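Local coordinates for protein soluble lytic murein transglycosylase (Pseudomonas aeruginosa, PDB 5OHU) that acts as a lytic transglycosylase that cleaves the glycan strands of peptidoglycan, in both exolytic and endolytic fashion, at residues Gly110-Lys113 / Thr114-Asn117; Gly133-Gln136 / Leu137-Gln141; Thr607-Tyr610 / Val611-Leu615. All coordinates share one frame; numbering follows the deposited sequence.

Contact 1: residues Gly110-Lys113 / Thr114-Asn117; sequences GDWK and TFVN
Asp111 carries its carboxylate on the far side of CB from its own N (chi1 -156°), whereas Thr114 holds OG1 beside its own N; together these torsions bring the Thr114 hydroxyl over the Asp111 carboxylate at the start of helix 112-118. Asp111 is the N-cap residue, and Gly110 before it, with positive phi, ends the preceding helix 95-108 in a Schellman motif, so the two helices are joined by a very tight connection. Thr114 OG1 donates to Asp111 OD1 at 2.8 Å, approaching from above the carboxylate, 45° out of its plane. The second oxygen, OD2, is hydrogen-bonded to Asn79 ND2, which gives the carboxylate two grips and limits its rotation. Asp111 is also the centre of an inverse gamma turn, with a weak bond from Trp112 N to Gly110 O.

The first helical turn is closed by Phe115 N, 3.0 Å from Asp111 O. Beside it, Trp112 and Phe115 send their side chains out in the same direction as an edge-to-face pair: the edge of the six-membered indole ring meets the phenyl face, with centroids 5.3 Å apart and planes at 73°. The evidence for an off-centre approach is that Trp112 CZ3 stands over the rim of that face. Phe115 also packs on Leu103 of helix 95-108 and on Leu131 of helix 126-138, which places this aromatic pair between successive helices. One residue on, Val116 N donates to Trp112 O at 3.0 Å, and Val116 CG2 lies 3.5 Å from Lys113 O.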
# COMPACT_ATOMS: atom_id res chain seq x y z
N GLY A 110 22.22 21.90 23.50
CA GLY A 110 23.39 22.31 22.75
C GLY A 110 24.49 21.28 22.64
O GLY A 110 25.60 21.62 22.23
N ASP A 111 24.21 20.01 22.99
CA ASP A 111 25.15 18.91 22.75
C ASP A 111 25.12 18.51 21.27
O ASP A 111 24.75 17.39 20.89
CB ASP A 111 24.83 17.73 23.66
CG ASP A 111 26.04 16.83 23.89
OD1 ASP A 111 27.00 16.96 23.11
OD2 ASP A 111 26.01 15.97 24.81
N TRP A 112 25.56 19.45 20.42
CA TRP A 112 25.45 19.28 18.98
C TRP A 112 26.43 18.24 18.44
O TRP A 112 26.11 17.56 17.46
CB TRP A 112 25.65 20.61 18.25
CG TRP A 112 24.47 21.51 18.42
CD1 TRP A 112 24.42 22.67 19.13
CD2 TRP A 112 23.14 21.30 17.91
NE1 TRP A 112 23.15 23.20 19.09
CE2 TRP A 112 22.35 22.38 18.35
CE3 TRP A 112 22.55 20.31 17.11
CZ2 TRP A 112 21.00 22.50 18.01
CZ3 TRP A 112 21.21 20.42 16.79
CH2 TRP A 112 20.44 21.52 17.23
N LYS A 113 27.59 18.08 19.08
CA LYS A 113 28.55 17.08 18.60
C LYS A 113 28.01 15.67 18.77
O LYS A 113 28.20 14.82 17.89
CB LYS A 113 29.88 17.24 19.33
CG LYS A 113 30.69 18.45 18.91
CD LYS A 113 32.05 18.48 19.62
CE LYS A 113 32.97 19.57 19.08
NZ LYS A 113 32.75 20.87 19.77
N THR A 114 27.34 15.40 19.89
CA THR A 114 26.73 14.10 20.10
C THR A 114 25.48 13.92 19.25
O THR A 114 25.21 12.82 18.76
CB THR A 114 26.39 13.93 21.59
OG1 THR A 114 27.54 14.28 22.38
CG2 THR A 114 25.97 12.51 21.88
N PHE A 115 24.70 14.99 19.07
CA PHE A 115 23.54 14.93 18.19
C PHE A 115 23.94 14.46 16.79
O PHE A 115 23.36 13.51 16.26
CB PHE A 115 22.85 16.28 18.12
CG PHE A 115 21.65 16.31 17.21
CD1 PHE A 115 21.78 16.62 15.87
CD2 PHE A 115 20.38 16.06 17.70
CE1 PHE A 115 20.68 16.64 15.02
CE2 PHE A 115 19.28 16.07 16.88
CZ PHE A 115 19.42 16.38 15.53
N VAL A 116 24.93 15.12 16.17
CA VAL A 116 25.23 14.75 14.79
C VAL A 116 25.90 13.39 14.71
O VAL A 116 25.83 12.75 13.66
CB VAL A 116 26.08 15.78 14.02
CG1 VAL A 116 25.31 17.05 13.79
CG2 VAL A 116 27.46 16.03 14.67
N ASN A 117 26.54 12.93 15.77
CA ASN A 117 27.10 11.59 15.70
C ASN A 117 26.00 10.54 15.57
O ASN A 117 26.23 9.46 15.02
CB ASN A 117 27.96 11.29 16.93
CG ASN A 117 29.33 11.94 16.87
OD1 ASN A 117 29.72 12.49 15.83
ND2 ASN A 117 30.07 11.87 17.97

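Contact 2: residues Gly133-Gln136 / Leu137-Gln141; sequences GQYQ and LGHGQ
His139 lies on Tyr135 near the C-terminal end of helix 126-138, on the way to the N-cap of the next helix at Gln141. Its CB stands over the tyrosine face in a CH-pi contact, 4.1 Å from the ring centroid. With chi1 -70°, CG sits beside the histidine's own N and 3.5 Å from Tyr135 CE1. From CG the two sides of the imidazole meet different atoms: ND1 donates to Tyr135 O at 2.9 Å, in the carbonyl plane and on a lone pair, while CD2 lies 3.6 Å from Tyr135 CE1. The ND1 bond is bent at the donor (138°), as expected while the ring also stacks. Farther out, CE1 of the imidazole rests against Tyr135 CD1, and NE2 is 3.8 Å from Tyr135 CE1. The His139 and Tyr135 rings form an offset stack with planes at 18°, Tyr135 CE1 lying over the imidazole centre.

Gln136 O receives His139 N at 3.3 Å, from above its carbonyl plane, and Gln141 N at 3.0 Å; Gly140 makes the turn between them with positive phi. Gln136 NE2 is hydrogen-bonded to Thr148 OG1 of helix 142-153, which orients the amide.

Within this segment pair, one carbonyl and one ring face hold the imidazole, and Trp112 adds an edge-to-face contact. Because ND1 is the donor, a neutral His139 would carry its proton there, probably making NE2 the acceptor nitrogen.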
# COMPACT_ATOMS: atom_id res chain seq x y z
N GLY A 133 18.71 20.54 10.38
CA GLY A 133 18.81 21.81 9.67
C GLY A 133 19.30 22.94 10.57
O GLY A 133 20.14 23.74 10.17
N GLN A 134 18.78 23.00 11.80
CA GLN A 134 19.28 23.98 12.76
C GLN A 134 20.77 23.81 12.99
O GLN A 134 21.53 24.79 13.02
CB GLN A 134 18.52 23.88 14.09
CG GLN A 134 17.06 24.34 14.04
CD GLN A 134 16.32 24.15 15.38
OE1 GLN A 134 15.18 23.69 15.40
NE2 GLN A 134 16.99 24.48 16.48
N TYR A 135 21.22 22.57 13.15
CA TYR A 135 22.65 22.33 13.32
C TYR A 135 23.43 22.88 12.12
O TYR A 135 24.48 23.51 12.29
CB TYR A 135 22.93 20.84 13.48
CG TYR A 135 24.40 20.51 13.34
CD1 TYR A 135 25.24 20.57 14.44
CD2 TYR A 135 24.94 20.18 12.11
CE1 TYR A 135 26.58 20.30 14.32
CE2 TYR A 135 26.29 19.89 11.98
CZ TYR A 135 27.09 19.96 13.08
OH TYR A 135 28.43 19.67 12.99
N GLN A 136 22.95 22.61 10.91
CA GLN A 136 23.65 23.11 9.73
C GLN A 136 23.69 24.64 9.72
O GLN A 136 24.73 25.22 9.43
CB GLN A 136 23.01 22.57 8.45
CG GLN A 136 23.08 21.07 8.34
CD GLN A 136 22.30 20.51 7.18
OE1 GLN A 136 22.82 19.71 6.40
NE2 GLN A 136 21.03 20.92 7.05
N LEU A 137 22.58 25.30 10.08
CA LEU A 137 22.58 26.76 10.04
C LEU A 137 23.58 27.33 11.04
O LEU A 137 24.29 28.30 10.74
CB LEU A 137 21.18 27.32 10.30
CG LEU A 137 20.19 27.13 9.16
CD1 LEU A 137 18.95 27.97 9.40
CD2 LEU A 137 20.85 27.49 7.87
N GLY A 138 23.67 26.74 12.23
CA GLY A 138 24.61 27.27 13.20
C GLY A 138 26.02 26.71 13.18
O GLY A 138 26.82 27.05 14.05
N HIS A 139 26.36 25.84 12.23
CA HIS A 139 27.70 25.24 12.22
C HIS A 139 28.33 25.32 10.84
O HIS A 139 28.94 24.36 10.36
CB HIS A 139 27.66 23.79 12.70
CG HIS A 139 27.36 23.66 14.16
ND1 HIS A 139 26.09 23.80 14.67
CD2 HIS A 139 28.17 23.41 15.22
CE1 HIS A 139 26.12 23.63 15.98
NE2 HIS A 139 27.37 23.39 16.34
N GLY A 140 28.20 26.47 10.18
CA GLY A 140 28.88 26.70 8.92
C GLY A 140 28.43 25.84 7.76
O GLY A 140 29.20 25.61 6.83
N GLN A 141 27.18 25.37 7.78
CA GLN A 141 26.63 24.64 6.65
C GLN A 141 25.37 25.34 6.16
O GLN A 141 24.31 24.72 6.05
CB GLN A 141 26.33 23.19 7.05
CG GLN A 141 27.43 22.20 6.75
CD GLN A 141 27.04 20.78 7.08
OE1 GLN A 141 27.36 20.27 8.15
NE2 GLN A 141 26.34 20.12 6.16

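Contact 3: residues Thr607-Tyr610 / Val611-Leu615; sequences TRQY and VQNVL
Tyr610 and Val614, four residues apart on helix 605-624, pack as a methyl over an aromatic face. This apolar contact is a CH-pi one: Val614 CG2 lies 4.2 Å from the centroid of the Tyr610 ring, 28° off the ring normal. It sits over the face but is displaced toward the rim, closest to Tyr610 CE1 at 3.7 Å. The ring is presented by a chi1 of -176°, which sets CG opposite the backbone N.

A separate van der Waals contact joins Arg608 and Gln612, whose side chains run in the same direction, with Gln612 NE2 3.7 Å from Arg608 CG.

Four consecutive backbone bonds are regular alpha-helical ones: Val611 N reaches Thr607 O at 2.9 Å, Gln612 N reaches Arg608 O at 3.0 Å, Asn613 N reaches Gln609 O at 2.8 Å, and Val614 N reaches Tyr610 O at 2.9 Å.

Polar ends turn to outside partners: Arg608 NH1 forms a salt bridge with Asp605, Tyr610 OH bonds to Glu503, and Gln612 NE2 bonds to Tyr375 OH.

Packed against helices of the lysozyme-like SLT domain, Tyr610 and Val614 both meet helix 493-504 and helix 569-578, while Val611 and Gln612 meet helix 595-600 at Ile599.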
# COMPACT_ATOMS: atom_id res chain seq x y z
N THR A 607 -8.66 -3.04 -6.67
CA THR A 607 -9.65 -4.06 -6.97
C THR A 607 -9.19 -4.97 -8.10
O THR A 607 -9.43 -6.18 -8.08
CB THR A 607 -10.98 -3.40 -7.30
OG1 THR A 607 -11.36 -2.56 -6.20
CG2 THR A 607 -12.04 -4.45 -7.50
N ARG A 608 -8.48 -4.40 -9.09
CA ARG A 608 -7.95 -5.23 -10.17
C ARG A 608 -7.01 -6.30 -9.62
O ARG A 608 -7.14 -7.49 -9.96
CB ARG A 608 -7.23 -4.37 -11.22
CG ARG A 608 -6.48 -5.26 -12.26
CD ARG A 608 -5.51 -4.48 -13.14
NE ARG A 608 -6.15 -3.29 -13.68
CZ ARG A 608 -5.88 -2.04 -13.32
NH1 ARG A 608 -4.92 -1.78 -12.41
NH2 ARG A 608 -6.56 -1.06 -13.88
N GLN A 609 -6.10 -5.90 -8.74
CA GLN A 609 -5.15 -6.86 -8.18
C GLN A 609 -5.84 -7.84 -7.24
O GLN A 609 -5.51 -9.03 -7.22
CB GLN A 609 -4.03 -6.13 -7.43
CG GLN A 609 -2.85 -7.03 -7.08
CD GLN A 609 -2.17 -7.60 -8.33
OE1 GLN A 609 -1.83 -6.84 -9.22
NE2 GLN A 609 -2.02 -8.93 -8.41
N TYR A 610 -6.79 -7.34 -6.45
CA TYR A 610 -7.62 -8.22 -5.63
C TYR A 610 -8.22 -9.35 -6.47
O TYR A 610 -8.06 -10.54 -6.15
CB TYR A 610 -8.72 -7.39 -4.96
CG TYR A 610 -9.59 -8.16 -4.00
CD1 TYR A 610 -10.65 -8.94 -4.47
CD2 TYR A 610 -9.34 -8.12 -2.63
CE1 TYR A 610 -11.44 -9.64 -3.58
CE2 TYR A 610 -10.13 -8.82 -1.75
CZ TYR A 610 -11.18 -9.57 -2.22
OH TYR A 610 -11.98 -10.27 -1.33
N VAL A 611 -8.93 -9.00 -7.54
CA VAL A 611 -9.59 -10.00 -8.38
C VAL A 611 -8.56 -10.96 -8.98
O VAL A 611 -8.74 -12.18 -8.97
CB VAL A 611 -10.42 -9.31 -9.48
CG1 VAL A 611 -10.89 -10.32 -10.50
CG2 VAL A 611 -11.61 -8.54 -8.85
N GLN A 612 -7.49 -10.42 -9.56
CA GLN A 612 -6.49 -11.30 -10.14
C GLN A 612 -5.89 -12.23 -9.10
O GLN A 612 -5.66 -13.41 -9.39
CB GLN A 612 -5.42 -10.50 -10.87
CG GLN A 612 -5.97 -9.68 -12.02
CD GLN A 612 -4.90 -8.90 -12.76
OE1 GLN A 612 -3.77 -8.78 -12.28
NE2 GLN A 612 -5.24 -8.37 -13.94
N ASN A 613 -5.69 -11.74 -7.87
CA ASN A 613 -5.17 -12.61 -6.81
C ASN A 613 -6.15 -13.74 -6.50
O ASN A 613 -5.77 -14.92 -6.44
CB ASN A 613 -4.92 -11.82 -5.51
CG ASN A 613 -3.70 -10.91 -5.56
OD1 ASN A 613 -3.47 -10.13 -4.63
ND2 ASN A 613 -3.00 -10.92 -6.68
N VAL A 614 -7.41 -13.39 -6.22
CA VAL A 614 -8.41 -14.37 -5.81
C VAL A 614 -8.59 -15.44 -6.89
O VAL A 614 -8.61 -16.63 -6.59
CB VAL A 614 -9.75 -13.67 -5.49
CG1 VAL A 614 -10.87 -14.70 -5.34
CG2 VAL A 614 -9.61 -12.81 -4.21
N LEU A 615 -8.70 -15.03 -8.15
CA LEU A 615 -8.86 -16.02 -9.21
C LEU A 615 -7.63 -16.92 -9.28
O LEU A 615 -7.76 -18.13 -9.46
CB LEU A 615 -9.11 -15.35 -10.56
CG LEU A 615 -10.46 -14.63 -10.66
CD1 LEU A 615 -10.55 -13.78 -11.96
CD2 LEU A 615 -11.61 -15.64 -10.59

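Contacts 1, 2 and 3 come in series along the chain. Contacts 1 and 2 belong to consecutive helices, 112-118 and 126-138, with centres 12 Å apart, and they touch directly: Val116 CG1 is 3.5 Å from Tyr135 CZ. They therefore form one continuous patch of the all-helical N-terminal part, about 36 Å from the centre of the chain. Contact 3, on helix 605-624, is about 15 Å from that centre and on its opposite side, about 50 Å centre to centre from either of the others and about 39 Å at the nearest atoms. This spread is consistent with an open, ring-like Slt70-type architecture, in which a long helical arm is distinct from the lysozyme-like region.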